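Local coordinates for alpha-n-acetylglucosaminidase family protein (Clostridium perfringens, PDB 4A42) that is a carbohydrate-binding module of family 32 from a large alpha-N-acetylglucosaminidase and probably helps hold that glycoside hydrolase on glycans, at residues N44-G49 with T53-G58; V65-S70 with G142-Y147; T99-I104 with F129-F134. One frame throughout, in Å; residues are numbered along the deposited sequence. Where two conformers were deposited one is given.

Contact 1 (N44-G49 with T53-G58); sequences NNLRDG and TLWVPG. With CA (calcium ion), chain C.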
# COMPACT_ATOMS: atom_id res chain seq x y z
N ASN A 44 -0.78 8.05 -9.15
CA ASN A 44 -1.34 8.99 -8.21
C ASN A 44 -2.77 8.65 -7.82
O ASN A 44 -3.30 9.16 -6.85
CB ASN A 44 -1.20 10.42 -8.72
CG ASN A 44 0.23 10.91 -8.65
OD1 ASN A 44 0.97 10.56 -7.72
ND2 ASN A 44 0.64 11.70 -9.63
N ASN A 45 -3.38 7.75 -8.59
CA ASN A 45 -4.71 7.26 -8.24
C ASN A 45 -4.67 6.51 -6.91
O ASN A 45 -5.69 6.29 -6.28
CB ASN A 45 -5.27 6.34 -9.33
CG ASN A 45 -5.66 7.11 -10.59
OD1 ASN A 45 -5.74 8.34 -10.58
ND2 ASN A 45 -5.92 6.38 -11.67
N LEU A 46 -3.48 6.13 -6.47
CA LEU A 46 -3.36 5.42 -5.20
C LEU A 46 -3.58 6.30 -3.99
O LEU A 46 -3.86 5.81 -2.89
CB LEU A 46 -1.99 4.76 -5.09
CG LEU A 46 -1.72 3.57 -6.00
CD1 LEU A 46 -0.24 3.26 -5.97
CD2 LEU A 46 -2.56 2.37 -5.55
N ARG A 47 -3.44 7.60 -4.18
CA ARG A 47 -3.52 8.48 -3.07
C ARG A 47 -4.16 9.84 -3.40
O ARG A 47 -3.72 10.85 -2.96
CB ARG A 47 -2.13 8.64 -2.44
CG ARG A 47 -1.07 8.84 -3.44
CD ARG A 47 -0.76 10.30 -3.52
NE ARG A 47 0.48 10.64 -4.17
CZ ARG A 47 1.52 11.16 -3.55
NH1 ARG A 47 1.50 11.40 -2.26
NH2 ARG A 47 2.58 11.44 -4.23
N ASP A 48 -5.23 9.78 -4.15
CA ASP A 48 -5.96 10.98 -4.56
C ASP A 48 -7.25 11.20 -3.78
O ASP A 48 -7.99 12.16 -4.05
CB ASP A 48 -6.21 10.98 -6.07
CG ASP A 48 -7.15 9.88 -6.51
OD1 ASP A 48 -7.43 8.97 -5.70
OD2 ASP A 48 -7.60 9.93 -7.67
N GLY A 49 -7.53 10.33 -2.82
CA GLY A 49 -8.70 10.48 -1.97
C GLY A 49 -10.00 10.04 -2.60
O GLY A 49 -11.07 10.30 -2.06
N THR A 53 -10.93 5.84 -8.36
CA THR A 53 -9.86 6.04 -9.33
C THR A 53 -8.81 4.99 -8.97
O THR A 53 -8.32 4.95 -7.86
CB THR A 53 -9.25 7.44 -9.27
OG1 THR A 53 -8.74 7.70 -7.97
CG2 THR A 53 -10.30 8.50 -9.66
N LEU A 54 -8.50 4.14 -9.94
CA LEU A 54 -7.72 2.94 -9.70
C LEU A 54 -6.32 2.91 -10.27
O LEU A 54 -6.07 3.54 -11.28
CB LEU A 54 -8.47 1.76 -10.27
CG LEU A 54 -9.98 1.80 -10.11
CD1 LEU A 54 -10.57 0.62 -10.83
CD2 LEU A 54 -10.35 1.76 -8.65
N TRP A 55 -5.44 2.17 -9.61
CA TRP A 55 -4.15 1.81 -10.15
C TRP A 55 -4.27 0.33 -10.53
O TRP A 55 -4.57 -0.50 -9.70
CB TRP A 55 -3.01 2.04 -9.16
CG TRP A 55 -1.71 1.41 -9.59
CD1 TRP A 55 -0.85 1.86 -10.56
CD2 TRP A 55 -1.11 0.22 -9.05
NE1 TRP A 55 0.23 1.02 -10.65
CE2 TRP A 55 0.10 0.01 -9.74
CE3 TRP A 55 -1.48 -0.69 -8.05
CZ2 TRP A 55 0.93 -1.06 -9.46
CZ3 TRP A 55 -0.65 -1.75 -7.79
CH2 TRP A 55 0.54 -1.93 -8.48
N VAL A 56 -4.06 0.03 -11.80
CA VAL A 56 -4.21 -1.32 -12.30
C VAL A 56 -2.90 -1.73 -12.92
O VAL A 56 -2.58 -1.32 -14.01
CB VAL A 56 -5.28 -1.34 -13.39
CG1 VAL A 56 -5.47 -2.72 -13.94
CG2 VAL A 56 -6.60 -0.80 -12.86
N PRO A 57 -2.17 -2.59 -12.23
CA PRO A 57 -0.88 -3.02 -12.74
C PRO A 57 -1.04 -3.93 -13.93
O PRO A 57 -2.08 -4.48 -14.19
CB PRO A 57 -0.28 -3.78 -11.56
CG PRO A 57 -1.42 -4.16 -10.72
CD PRO A 57 -2.37 -3.02 -10.84
N GLY A 58 0.05 -4.05 -14.67
CA GLY A 58 0.15 -4.95 -15.78
C GLY A 58 0.63 -6.31 -15.26
O GLY A 58 0.47 -6.63 -14.10
CA CA C . -7.94 6.58 -5.86
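The side chain of Asn45 crosses Thr53 at about a right angle and reaches the backbone carbonyl of Leu54, at the calcium site of this F5/8 type C (discoidin-like) beta-sandwich. Its amide nitrogen ND2 donates to Leu54 O at 2.9 Å in a nearly straight bond (166°). Leu54 O lies in the plane of the Asn45 amide, whereas the donor stands well above the carbonyl plane of Leu54. The backbone of Asn45 serves the metal: its O binds calcium at 2.3 Å, and Thr53 chelates the same ion through both O and OG1. Asp48 comes at Thr53 from the opposite direction and adds OD1; Asn50, Gly142 and Glu143 complete the site, so one ion gathers the loop and the start of strand 141-148. Deeper in, Leu46 CD2 packs on Trp55 CB (3.7 Å) and Leu46 CD1 sits over the rim of one indole face, with Pro57 CD over the other; Ser38 takes the polar end of the indole. With Thr53 OG1 turned between its own backbone N and carbonyl carbon (chi1 58°), the hydroxyl faces both metal and carboxylate, and it donates its proton to the syn lone pair of Asp48 OD2 at 2.5 Å.

Contact 2 (V65-S70 with G142-Y147); sequences VTFDLS and GEIKIY. With CA (calcium ion), chain C.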
# COMPACT_ATOMS: atom_id res chain seq x y z
N VAL A 65 4.14 -1.48 -4.94
CA VAL A 65 4.07 -0.04 -4.73
C VAL A 65 4.93 0.33 -3.52
O VAL A 65 4.84 -0.33 -2.49
CB VAL A 65 2.62 0.40 -4.42
CG1 VAL A 65 2.55 1.91 -4.18
CG2 VAL A 65 1.67 -0.04 -5.54
N THR A 66 5.74 1.37 -3.62
CA THR A 66 6.52 1.84 -2.47
C THR A 66 6.24 3.31 -2.17
O THR A 66 6.40 4.16 -3.04
CB THR A 66 8.03 1.67 -2.68
OG1 THR A 66 8.34 0.28 -2.86
CG2 THR A 66 8.80 2.19 -1.47
N PHE A 67 5.79 3.60 -0.95
CA PHE A 67 5.63 4.98 -0.51
C PHE A 67 6.88 5.40 0.25
O PHE A 67 7.38 4.65 1.10
CB PHE A 67 4.42 5.16 0.43
CG PHE A 67 3.10 5.00 -0.25
CD1 PHE A 67 2.56 3.74 -0.45
CD2 PHE A 67 2.38 6.11 -0.66
CE1 PHE A 67 1.34 3.60 -1.06
CE2 PHE A 67 1.16 5.97 -1.28
CZ PHE A 67 0.64 4.71 -1.48
N ASP A 68 7.39 6.58 -0.08
CA ASP A 68 8.47 7.22 0.66
C ASP A 68 7.84 8.38 1.42
O ASP A 68 7.49 9.40 0.82
CB ASP A 68 9.57 7.70 -0.29
CG ASP A 68 10.75 8.35 0.44
OD1 ASP A 68 10.66 8.57 1.66
OD2 ASP A 68 11.77 8.65 -0.23
N LEU A 69 7.65 8.21 2.72
CA LEU A 69 7.05 9.24 3.55
C LEU A 69 7.97 10.45 3.76
O LEU A 69 7.56 11.45 4.35
CB LEU A 69 6.62 8.65 4.90
CG LEU A 69 5.66 7.46 4.78
CD1 LEU A 69 5.21 6.94 6.14
CD2 LEU A 69 4.45 7.83 3.93
N SER A 70 9.21 10.33 3.29
CA SER A 70 10.22 11.39 3.33
C SER A 70 11.01 11.42 4.64
O SER A 70 12.16 11.85 4.67
CB SER A 70 9.61 12.77 3.02
OG SER A 70 9.28 13.48 4.20
N GLY A 142 -7.97 0.90 -5.51
CA GLY A 142 -8.65 2.18 -5.54
C GLY A 142 -7.97 3.24 -4.70
O GLY A 142 -8.06 4.42 -5.01
N GLU A 143 -7.30 2.82 -3.63
CA GLU A 143 -6.69 3.77 -2.72
C GLU A 143 -5.85 3.00 -1.69
O GLU A 143 -6.23 1.91 -1.29
CB GLU A 143 -7.79 4.55 -1.99
CG GLU A 143 -7.30 5.81 -1.31
CD GLU A 143 -7.10 7.01 -2.24
OE1 GLU A 143 -7.39 6.97 -3.45
OE2 GLU A 143 -6.64 8.02 -1.73
N ILE A 144 -4.73 3.58 -1.29
CA ILE A 144 -3.97 3.09 -0.15
C ILE A 144 -3.85 4.22 0.86
O ILE A 144 -3.37 5.31 0.53
CB ILE A 144 -2.56 2.61 -0.55
CG1 ILE A 144 -2.68 1.35 -1.42
CG2 ILE A 144 -1.71 2.32 0.69
CD1 ILE A 144 -1.38 0.91 -2.01
N LYS A 145 -4.34 3.98 2.05
CA LYS A 145 -4.34 4.96 3.11
C LYS A 145 -3.38 4.54 4.23
O LYS A 145 -3.46 3.45 4.71
CB LYS A 145 -5.75 5.14 3.66
CG LYS A 145 -6.76 5.43 2.57
CD LYS A 145 -8.17 5.57 3.08
CE LYS A 145 -9.19 5.42 1.96
NZ LYS A 145 -10.62 5.37 2.40
N ILE A 146 -2.46 5.44 4.58
CA ILE A 146 -1.46 5.13 5.60
C ILE A 146 -1.65 6.11 6.74
O ILE A 146 -1.30 7.26 6.61
CB ILE A 146 -0.05 5.24 5.03
CG1 ILE A 146 0.13 4.26 3.87
CG2 ILE A 146 0.98 4.94 6.11
CD1 ILE A 146 1.34 4.48 3.07
N TYR A 147 -2.23 5.64 7.83
CA TYR A 147 -2.58 6.53 8.92
C TYR A 147 -1.50 6.67 9.99
O TYR A 147 -0.90 5.71 10.43
CB TYR A 147 -3.89 6.13 9.57
CG TYR A 147 -5.08 5.90 8.66
CD1 TYR A 147 -5.73 6.94 8.03
CD2 TYR A 147 -5.61 4.65 8.52
CE1 TYR A 147 -6.84 6.70 7.23
CE2 TYR A 147 -6.70 4.43 7.73
CZ TYR A 147 -7.32 5.45 7.10
OH TYR A 147 -8.42 5.17 6.34
CA CA C . -7.94 6.58 -5.86
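Phe67, Ile144 and Ile146 meet in the hydrophobic interior of the beta-sandwich, where strand 63-69 of one sheet faces strand 141-148 of the other. The nearest alpha carbons, those of Phe67 and Ile146, are 9.4 Å apart, a spacing bridged by side chains alone. All three residues point their beta carbons at the opposite segment. Ile146 sends CD1, the end of its longer branch, over one face of the Phe67 ring as a CH-pi contact. That methyl is 4.0 Å from the ring centroid and 21° off the normal, displaced toward the rim beside Phe67 CG and CD1. Ile144 uses a different part of its side chain: its beta carbon and CG2 close on the far end of the phenyl group, with Ile144 CG2 3.7 Å from Phe67 CE1. This methyl approaches obliquely, while Ile144 CD1 lies at the ring edge, in its plane, 3.9 Å from Phe67 CE1. With Phe67 CG anti to its own carbonyl carbon (chi1 -69°), the ring is carried across toward strand 141-148, Ile146 CD1 over its face near the base and Ile144 beyond the CE1 and CZ end. Ile146 CD1 and Ile144 CG2 thus lie on the same side of the ring plane, while Ile144 CD1 closes the edge. The alternation of strand 141-148 turns Glu143 away from this interior, and its OE1 binds calcium at 2.5 Å, next to Gly142 O on the same ion. Strand 63-69 lies between strands 33-36 and 126-134 in its sheet, with Val34 also packing on Phe67 and Phe132 on Ile144; in the other sheet, strand 141-148 runs between strands 24-25 and 77-82.

Contact 3 (T99-I104 with F129-F134); sequences TEWTKI and FVRFNF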
# COMPACT_ATOMS: atom_id res chain seq x y z
N THR A 99 16.66 -0.27 2.44
CA THR A 99 17.37 -1.45 2.03
C THR A 99 17.01 -2.64 2.90
O THR A 99 16.91 -3.73 2.41
CB THR A 99 18.90 -1.23 2.00
OG1 THR A 99 19.48 -1.69 3.21
CG2 THR A 99 19.23 0.19 1.82
N GLU A 100 16.80 -2.42 4.17
CA GLU A 100 16.42 -3.52 5.04
C GLU A 100 14.95 -3.41 5.39
O GLU A 100 14.54 -2.49 6.06
CB GLU A 100 17.25 -3.52 6.33
CG GLU A 100 16.94 -4.69 7.23
CD GLU A 100 17.92 -4.83 8.37
OE1 GLU A 100 18.98 -5.43 8.16
OE2 GLU A 100 17.61 -4.37 9.47
N TRP A 101 14.19 -4.41 4.95
CA TRP A 101 12.74 -4.38 5.05
C TRP A 101 12.18 -5.33 6.10
O TRP A 101 12.65 -6.45 6.26
CB TRP A 101 12.11 -4.73 3.70
CG TRP A 101 12.50 -3.79 2.61
CD1 TRP A 101 13.60 -3.88 1.81
CD2 TRP A 101 11.80 -2.61 2.21
NE1 TRP A 101 13.63 -2.83 0.93
CE2 TRP A 101 12.54 -2.02 1.16
CE3 TRP A 101 10.63 -1.98 2.64
CZ2 TRP A 101 12.14 -0.85 0.52
CZ3 TRP A 101 10.23 -0.80 2.00
CH2 TRP A 101 10.99 -0.25 0.96
N THR A 102 11.15 -4.86 6.80
CA THR A 102 10.39 -5.68 7.73
C THR A 102 8.96 -5.93 7.23
O THR A 102 8.16 -4.99 7.10
CB THR A 102 10.36 -5.06 9.13
OG1 THR A 102 11.71 -4.89 9.60
CG2 THR A 102 9.60 -5.95 10.10
N LYS A 103 8.65 -7.18 6.98
CA LYS A 103 7.32 -7.57 6.54
C LYS A 103 6.42 -7.63 7.75
O LYS A 103 6.55 -8.49 8.58
CB LYS A 103 7.36 -8.93 5.80
CG LYS A 103 6.07 -9.29 5.05
CD LYS A 103 6.17 -10.48 4.18
CE LYS A 103 7.22 -10.33 3.11
NZ LYS A 103 7.37 -11.50 2.22
N ILE A 104 5.46 -6.73 7.81
CA ILE A 104 4.60 -6.58 8.98
C ILE A 104 3.21 -7.16 8.78
O ILE A 104 2.50 -7.42 9.76
CB ILE A 104 4.46 -5.11 9.42
CG1 ILE A 104 3.96 -4.25 8.25
CG2 ILE A 104 5.78 -4.57 9.98
CD1 ILE A 104 3.42 -2.90 8.65
N PHE A 129 9.70 4.14 4.62
CA PHE A 129 9.20 3.50 3.40
C PHE A 129 8.15 2.46 3.72
O PHE A 129 8.32 1.68 4.65
CB PHE A 129 10.34 2.85 2.62
CG PHE A 129 11.45 3.80 2.24
CD1 PHE A 129 11.41 4.50 1.05
CD2 PHE A 129 12.52 4.00 3.09
CE1 PHE A 129 12.43 5.37 0.71
CE2 PHE A 129 13.53 4.87 2.76
CZ PHE A 129 13.49 5.56 1.56
N VAL A 130 7.07 2.46 2.95
CA VAL A 130 6.04 1.44 3.09
C VAL A 130 5.85 0.80 1.73
O VAL A 130 5.51 1.47 0.75
CB VAL A 130 4.72 2.03 3.63
CG1 VAL A 130 3.77 0.92 4.05
CG2 VAL A 130 4.99 2.97 4.80
N ARG A 131 6.09 -0.51 1.67
CA ARG A 131 6.04 -1.24 0.41
C ARG A 131 4.92 -2.28 0.43
O ARG A 131 4.76 -3.03 1.39
CB ARG A 131 7.39 -1.89 0.09
CG ARG A 131 7.40 -2.60 -1.27
CD ARG A 131 8.81 -2.94 -1.71
NE ARG A 131 9.40 -3.99 -0.89
CZ ARG A 131 10.67 -4.38 -0.98
NH1 ARG A 131 11.47 -3.80 -1.86
NH2 ARG A 131 11.13 -5.34 -0.19
N PHE A 132 4.14 -2.29 -0.65
CA PHE A 132 3.01 -3.19 -0.83
C PHE A 132 3.32 -4.11 -1.98
O PHE A 132 3.66 -3.67 -3.07
CB PHE A 132 1.73 -2.38 -1.14
CG PHE A 132 1.32 -1.47 -0.02
CD1 PHE A 132 1.94 -0.24 0.16
CD2 PHE A 132 0.30 -1.83 0.85
CE1 PHE A 132 1.58 0.60 1.20
CE2 PHE A 132 -0.08 -0.99 1.89
CZ PHE A 132 0.57 0.22 2.07
N ASN A 133 3.20 -5.41 -1.75
CA ASN A 133 3.39 -6.37 -2.82
C ASN A 133 2.08 -7.08 -3.06
O ASN A 133 1.39 -7.45 -2.11
CB ASN A 133 4.49 -7.36 -2.43
CG ASN A 133 5.71 -6.65 -1.87
OD1 ASN A 133 6.42 -5.95 -2.60
ND2 ASN A 133 5.94 -6.80 -0.57
N PHE A 134 1.72 -7.24 -4.33
CA PHE A 134 0.44 -7.87 -4.66
C PHE A 134 0.68 -9.09 -5.53
O PHE A 134 1.34 -9.00 -6.56
CB PHE A 134 -0.48 -6.88 -5.38
CG PHE A 134 -0.74 -5.63 -4.59
CD1 PHE A 134 -1.56 -5.66 -3.48
CD2 PHE A 134 -0.15 -4.43 -4.95
CE1 PHE A 134 -1.80 -4.52 -2.74
CE2 PHE A 134 -0.39 -3.27 -4.21
CZ PHE A 134 -1.22 -3.32 -3.10
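On the surface of the six-stranded sheet, Trp101, in the 99-104 segment that leads along strand 102-107, lies across to strand 126-134 and forms a cation-pi stack with Arg131. The strand between them, 90-95, pairs with both, so the indole spans an intervening strand; the alpha carbons of Trp101 and Arg131 are 8.7 Å apart. The guanidinium lies flat over one face of the indole, with the two planes only 18° apart. Arg131 CZ stands 3.7 Å from the centroid of the five-membered ring and 11° off its normal. Arg131 NH2 reaches farthest toward the attachment of the indole, 3.5 Å from Trp101 CG, while Arg131 NH1 lies over the NE1 and CE2 side. The bend in the arginine chain at chi3 (69°) turns the planar head to lie along the ring. Nearer the strand, Arg131 CB packs against Trp101 CZ3 at 3.6 Å, so both the aliphatic base and the charged head of the arginine meet the same indole. Phe129, two residues earlier on the strand, adds its beta carbon, 3.6 Å from Trp101 CH2, while its phenyl ring leads away. Thr66 of strand 63-69 also touches the indole and the arginine. Glu93, on the intervening strand, forms a salt bridge with Arg131 NE. The guanidinium is therefore positioned by two different forces, a carboxylate at NE and the pi electrons beneath its flat face, and the carboxylate probably favours its positive charge there.

From the N terminus, contact 1 comes first, closing a short calcium-binding loop between strands 33-36 and 63-69. Contact 2 then opens on strand 63-69 and closes on strand 141-148, joining the two sheets of the sandwich; contact 3 is nested within that long loop and ties together strands of a single sheet. Contacts 1 and 2 share the metal and are also linked by Leu46 O with Ile144 N and by Gly49 N with Glu143 OE2. Contacts 2 and 3 meet through the pairing of strands 63-69 and 126-134, while Phe132 packs on Ile144. Trp55 touches Phe134, connecting contact 1 with contact 3, although their centres are about 19 Å apart.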